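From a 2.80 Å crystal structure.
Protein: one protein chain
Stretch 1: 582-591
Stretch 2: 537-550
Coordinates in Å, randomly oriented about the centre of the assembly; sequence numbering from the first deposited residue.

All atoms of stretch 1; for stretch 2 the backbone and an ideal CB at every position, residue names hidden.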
# COMPACT_ATOMS: atom_id res chain seq x y z
N GLN A 582 10.69 8.63 -10.23
CA GLN A 582 11.22 7.34 -10.60
C GLN A 582 10.44 6.23 -9.94
O GLN A 582 9.83 6.43 -8.90
CB GLN A 582 12.70 7.22 -10.22
CG GLN A 582 12.98 7.14 -8.72
CD GLN A 582 14.44 6.87 -8.42
OE1 GLN A 582 14.78 5.90 -7.75
NE2 GLN A 582 15.30 7.73 -8.94
N LYS A 583 10.48 5.06 -10.57
CA LYS A 583 10.03 3.83 -9.94
C LYS A 583 10.73 2.66 -10.60
O LYS A 583 10.25 2.12 -11.59
CB LYS A 583 8.51 3.69 -10.03
CG LYS A 583 7.97 2.49 -9.28
CD LYS A 583 8.05 2.66 -7.77
CE LYS A 583 6.78 3.29 -7.23
NZ LYS A 583 6.87 3.55 -5.76
N HIS A 584 11.88 2.28 -10.04
CA HIS A 584 12.67 1.17 -10.56
C HIS A 584 12.41 -0.09 -9.75
O HIS A 584 12.14 -0.02 -8.55
CB HIS A 584 14.16 1.51 -10.53
CG HIS A 584 14.48 2.86 -11.08
ND1 HIS A 584 15.63 3.54 -10.77
CD2 HIS A 584 13.78 3.66 -11.91
CE1 HIS A 584 15.63 4.70 -11.40
NE2 HIS A 584 14.52 4.80 -12.09
N LYS A 585 12.49 -1.24 -10.41
CA LYS A 585 12.21 -2.52 -9.79
C LYS A 585 13.26 -3.53 -10.21
O LYS A 585 13.83 -3.43 -11.30
CB LYS A 585 10.83 -3.05 -10.23
CG LYS A 585 9.68 -2.06 -10.21
CD LYS A 585 8.99 -2.04 -8.85
CE LYS A 585 7.69 -1.27 -8.91
NZ LYS A 585 7.13 -1.07 -7.55
N VAL A 586 13.51 -4.52 -9.36
CA VAL A 586 14.37 -5.65 -9.72
C VAL A 586 13.56 -6.94 -9.61
O VAL A 586 12.52 -6.97 -8.95
CB VAL A 586 15.63 -5.74 -8.82
CG1 VAL A 586 16.45 -4.46 -8.91
CG2 VAL A 586 15.28 -6.05 -7.37
N ALA A 587 14.04 -8.00 -10.25
CA ALA A 587 13.43 -9.32 -10.10
C ALA A 587 14.42 -10.25 -9.41
O ALA A 587 15.60 -10.28 -9.78
CB ALA A 587 13.01 -9.88 -11.45
N ARG A 588 13.95 -10.98 -8.41
CA ARG A 588 14.79 -11.90 -7.63
C ARG A 588 14.23 -13.32 -7.68
O ARG A 588 13.02 -13.51 -7.67
CB ARG A 588 14.85 -11.46 -6.17
CG ARG A 588 15.45 -10.10 -5.90
CD ARG A 588 15.47 -9.82 -4.40
NE ARG A 588 15.59 -8.39 -4.09
CZ ARG A 588 16.73 -7.73 -3.91
NH1 ARG A 588 17.91 -8.34 -4.00
NH2 ARG A 588 16.70 -6.43 -3.62
N ASP A 589 15.12 -14.31 -7.70
CA ASP A 589 14.70 -15.70 -7.51
C ASP A 589 14.40 -15.97 -6.03
O ASP A 589 14.50 -15.06 -5.20
CB ASP A 589 15.72 -16.70 -8.10
CG ASP A 589 17.08 -16.64 -7.41
OD1 ASP A 589 17.15 -16.29 -6.22
OD2 ASP A 589 18.08 -16.96 -8.08
N SER A 590 14.02 -17.21 -5.72
CA SER A 590 13.71 -17.61 -4.34
C SER A 590 14.85 -17.35 -3.34
O SER A 590 14.60 -17.14 -2.16
CB SER A 590 13.34 -19.10 -4.31
OG SER A 590 14.35 -19.87 -4.93
N GLN A 591 16.09 -17.38 -3.84
CA GLN A 591 17.29 -17.11 -3.02
C GLN A 591 17.73 -15.63 -3.01
O GLN A 591 18.84 -15.32 -2.55
CB GLN A 591 18.44 -17.99 -3.50
CG GLN A 591 18.18 -19.47 -3.32
CD GLN A 591 19.32 -20.33 -3.86
OE1 GLN A 591 19.79 -20.12 -4.97
NE2 GLN A 591 19.76 -21.30 -3.06
N UNK A 537 9.24 -22.54 -11.08
CA UNK A 537 10.28 -21.62 -10.60
C UNK A 537 9.71 -20.21 -10.65
O UNK A 537 9.27 -19.75 -11.71
CB UNK A 537 11.56 -21.73 -11.43
N UNK A 538 9.69 -19.54 -9.50
CA UNK A 538 9.04 -18.24 -9.40
C UNK A 538 10.03 -17.12 -9.10
O UNK A 538 11.01 -17.30 -8.38
CB UNK A 538 7.96 -18.28 -8.32
N UNK A 539 9.73 -15.96 -9.67
CA UNK A 539 10.53 -14.77 -9.51
C UNK A 539 9.63 -13.67 -8.96
O UNK A 539 8.45 -13.60 -9.30
CB UNK A 539 11.18 -14.36 -10.83
N UNK A 540 10.19 -12.85 -8.08
CA UNK A 540 9.40 -11.83 -7.40
C UNK A 540 10.02 -10.44 -7.63
O UNK A 540 11.25 -10.30 -7.67
CB UNK A 540 9.31 -12.14 -5.90
N UNK A 541 9.15 -9.45 -7.78
CA UNK A 541 9.53 -8.09 -8.12
C UNK A 541 9.52 -7.20 -6.88
O UNK A 541 8.46 -6.97 -6.29
CB UNK A 541 8.59 -7.53 -9.19
N UNK A 542 10.69 -6.70 -6.49
CA UNK A 542 10.82 -5.74 -5.40
C UNK A 542 11.17 -4.37 -5.93
O UNK A 542 11.56 -4.21 -7.09
CB UNK A 542 11.88 -6.20 -4.40
N UNK A 543 11.05 -3.37 -5.06
CA UNK A 543 11.54 -2.03 -5.36
C UNK A 543 13.06 -2.06 -5.38
O UNK A 543 13.70 -2.71 -4.56
CB UNK A 543 11.03 -1.01 -4.34
N UNK A 544 13.62 -1.35 -6.35
CA UNK A 544 15.06 -1.21 -6.47
C UNK A 544 15.58 -0.37 -5.30
O UNK A 544 15.02 0.69 -4.99
CB UNK A 544 15.44 -0.58 -7.81
N UNK A 545 16.62 -0.86 -4.64
CA UNK A 545 17.30 -0.13 -3.56
C UNK A 545 18.73 0.11 -4.01
O UNK A 545 19.53 -0.82 -4.07
CB UNK A 545 17.26 -0.90 -2.24
N UNK A 546 19.04 1.36 -4.34
CA UNK A 546 20.34 1.70 -4.90
C UNK A 546 21.53 1.36 -4.00
O UNK A 546 22.60 0.99 -4.49
CB UNK A 546 20.37 3.20 -5.22
N UNK A 547 21.35 1.44 -2.68
CA UNK A 547 22.43 1.09 -1.75
C UNK A 547 22.83 -0.38 -1.85
O UNK A 547 24.01 -0.71 -1.76
CB UNK A 547 22.01 1.41 -0.31
N UNK A 548 21.85 -1.26 -2.05
CA UNK A 548 22.09 -2.71 -2.07
C UNK A 548 22.23 -3.31 -3.47
O UNK A 548 22.97 -4.28 -3.66
CB UNK A 548 20.95 -3.42 -1.34
N UNK A 549 21.53 -2.74 -4.45
CA UNK A 549 21.36 -3.39 -5.77
C UNK A 549 22.21 -2.82 -6.90
O UNK A 549 22.26 -3.40 -7.99
CB UNK A 549 19.89 -3.30 -6.19
N UNK A 550 22.88 -1.69 -6.67
CA UNK A 550 23.59 -0.99 -7.73
C UNK A 550 24.72 -1.82 -8.34
O UNK A 550 24.87 -1.87 -9.56
CB UNK A 550 24.15 0.33 -7.19

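Stretch 2 runs antiparallel to stretch 1 along 540-543, then turns into a helix.

Position 537 has nothing of stretch 1 near its CB. Almost any residue would suit; it is Ala537. Position 538 is similar. A polar or beta-branched residue would fit; it is Thr538.

At position 539 the CB points sideways, 3.8 Å from Arg588 O. An apolar or aromatic side chain could lie along this edge. The residue is Phe539. Its CD1 lies 3.9 Å from Asp589 CA.

Position 540 pairs with Arg588. Its N donates to Arg588 O (2.9 Å), and its O accepts from Arg588 N (2.9 Å). The extended backbone favours beta-branched residues. Ile540 is found; its side chain shares a sheet face with Arg588, but its end leads away.

Position 541 shares a face with Ala587, and its CB is 5.1 Å from Lys585 CB. A small or medium apolar residue suits this site. Val541 puts CG1 3.7 Å from Lys585 CB.

Position 542 is held to Val586 by two backbone hydrogen bonds. Its CB is 4.3 Å from Arg588 NE, so an acid is attractive, though Asn or Ser could also serve. Asp542 accepts from Arg588 NE through OD2 (3.1 Å), forming a salt bridge.

At position 543 the CB points away, but Lys585 NZ lies 5.0 Å from it. A short acid could turn back to this charge; Asn or Gln might also reach it. Asp543 does so, and its OD1 forms a salt bridge with Lys585 NZ (2.8 Å).

At position 544 the backbone N donates to His584 O (3.0 Å). The CB points toward stretch 1, 4.2 Å from Val586 CG1. A large apolar or aromatic residue could use this surface. Tyr544 brings CD1 to 3.9 Å from Val586 CG1 and makes an oblique aromatic pair with His584.

Position 545 precedes the helix, and its CB meets nothing. Ser, Thr, Asp or Asn would be usual at an N-cap. Arg545 is present. Its NH2 comes 3.5 Å from Arg588 NH2, a close approach of like charges.

Positions 546, 547 and 550 are out of reach and tolerate many residues; they hold Asn546, Asp547 and Leu550. Position 548 points toward stretch 1 without contact, so small or polar residues would suit. Asp548 OD2 accepts from Arg545 NE (3.0 Å) in a salt bridge.

At position 549 the CB lies 5.2 Å from Arg588 NH2. An acid is the natural choice, with Asn or Gln possible. Asp549 accepts from Arg588 NH2 through OD1 (3.2 Å), a second salt bridge to that arginine, while its OD2 accepts from Arg545 N (2.9 Å).

Stretch 2, residues 537-550: ATFIVDDYRNDDDL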
# COMPACT_ATOMS: atom_id res chain seq x y z
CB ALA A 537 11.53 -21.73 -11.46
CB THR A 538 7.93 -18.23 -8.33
OG1 THR A 538 8.41 -18.85 -7.12
CG2 THR A 538 6.69 -18.97 -8.84
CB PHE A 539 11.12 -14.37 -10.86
CG PHE A 539 11.95 -15.45 -11.48
CD1 PHE A 539 13.27 -15.63 -11.11
CD2 PHE A 539 11.41 -16.30 -12.43
CE1 PHE A 539 14.05 -16.63 -11.67
CE2 PHE A 539 12.18 -17.31 -13.00
CZ PHE A 539 13.50 -17.47 -12.62
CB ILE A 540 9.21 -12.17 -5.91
CG1 ILE A 540 8.21 -11.20 -5.24
CG2 ILE A 540 10.55 -12.17 -5.16
CD1 ILE A 540 6.81 -11.22 -5.83
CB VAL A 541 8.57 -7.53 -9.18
CG1 VAL A 541 8.83 -6.05 -9.42
CG2 VAL A 541 8.71 -8.32 -10.47
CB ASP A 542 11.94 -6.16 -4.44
CG ASP A 542 11.62 -7.41 -3.66
OD1 ASP A 542 10.48 -7.52 -3.16
OD2 ASP A 542 12.53 -8.26 -3.54
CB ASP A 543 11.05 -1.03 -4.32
CG ASP A 543 9.56 -0.75 -4.44
OD1 ASP A 543 9.08 -0.58 -5.58
OD2 ASP A 543 8.87 -0.68 -3.40
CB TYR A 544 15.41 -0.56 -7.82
CG TYR A 544 16.84 -0.08 -7.97
CD1 TYR A 544 17.89 -0.98 -8.10
CD2 TYR A 544 17.13 1.28 -8.00
CE1 TYR A 544 19.19 -0.53 -8.25
CE2 TYR A 544 18.43 1.73 -8.15
CZ TYR A 544 19.45 0.82 -8.27
OH TYR A 544 20.74 1.28 -8.42
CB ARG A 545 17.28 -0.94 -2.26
CG ARG A 545 15.89 -1.27 -1.73
CD ARG A 545 15.94 -1.87 -0.33
NE ARG A 545 16.80 -3.06 -0.24
CZ ARG A 545 16.43 -4.31 -0.54
NH1 ARG A 545 15.20 -4.58 -0.98
NH2 ARG A 545 17.30 -5.30 -0.41
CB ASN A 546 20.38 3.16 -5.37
CG ASN A 546 20.28 4.15 -4.22
OD1 ASN A 546 19.37 4.08 -3.39
ND2 ASN A 546 21.20 5.10 -4.17
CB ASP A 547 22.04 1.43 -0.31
CG ASP A 547 21.95 2.94 -0.06
OD1 ASP A 547 22.61 3.72 -0.79
OD2 ASP A 547 21.23 3.34 0.88
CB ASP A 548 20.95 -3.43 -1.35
CG ASP A 548 20.80 -2.98 0.09
OD1 ASP A 548 21.84 -2.81 0.77
OD2 ASP A 548 19.64 -2.80 0.55
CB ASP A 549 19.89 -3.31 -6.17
CG ASP A 549 18.95 -3.92 -5.14
OD1 ASP A 549 19.40 -4.80 -4.36
OD2 ASP A 549 17.77 -3.50 -5.10
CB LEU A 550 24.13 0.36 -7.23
CG LEU A 550 25.00 1.17 -8.19
CD1 LEU A 550 24.24 1.49 -9.48
CD2 LEU A 550 25.48 2.45 -7.52
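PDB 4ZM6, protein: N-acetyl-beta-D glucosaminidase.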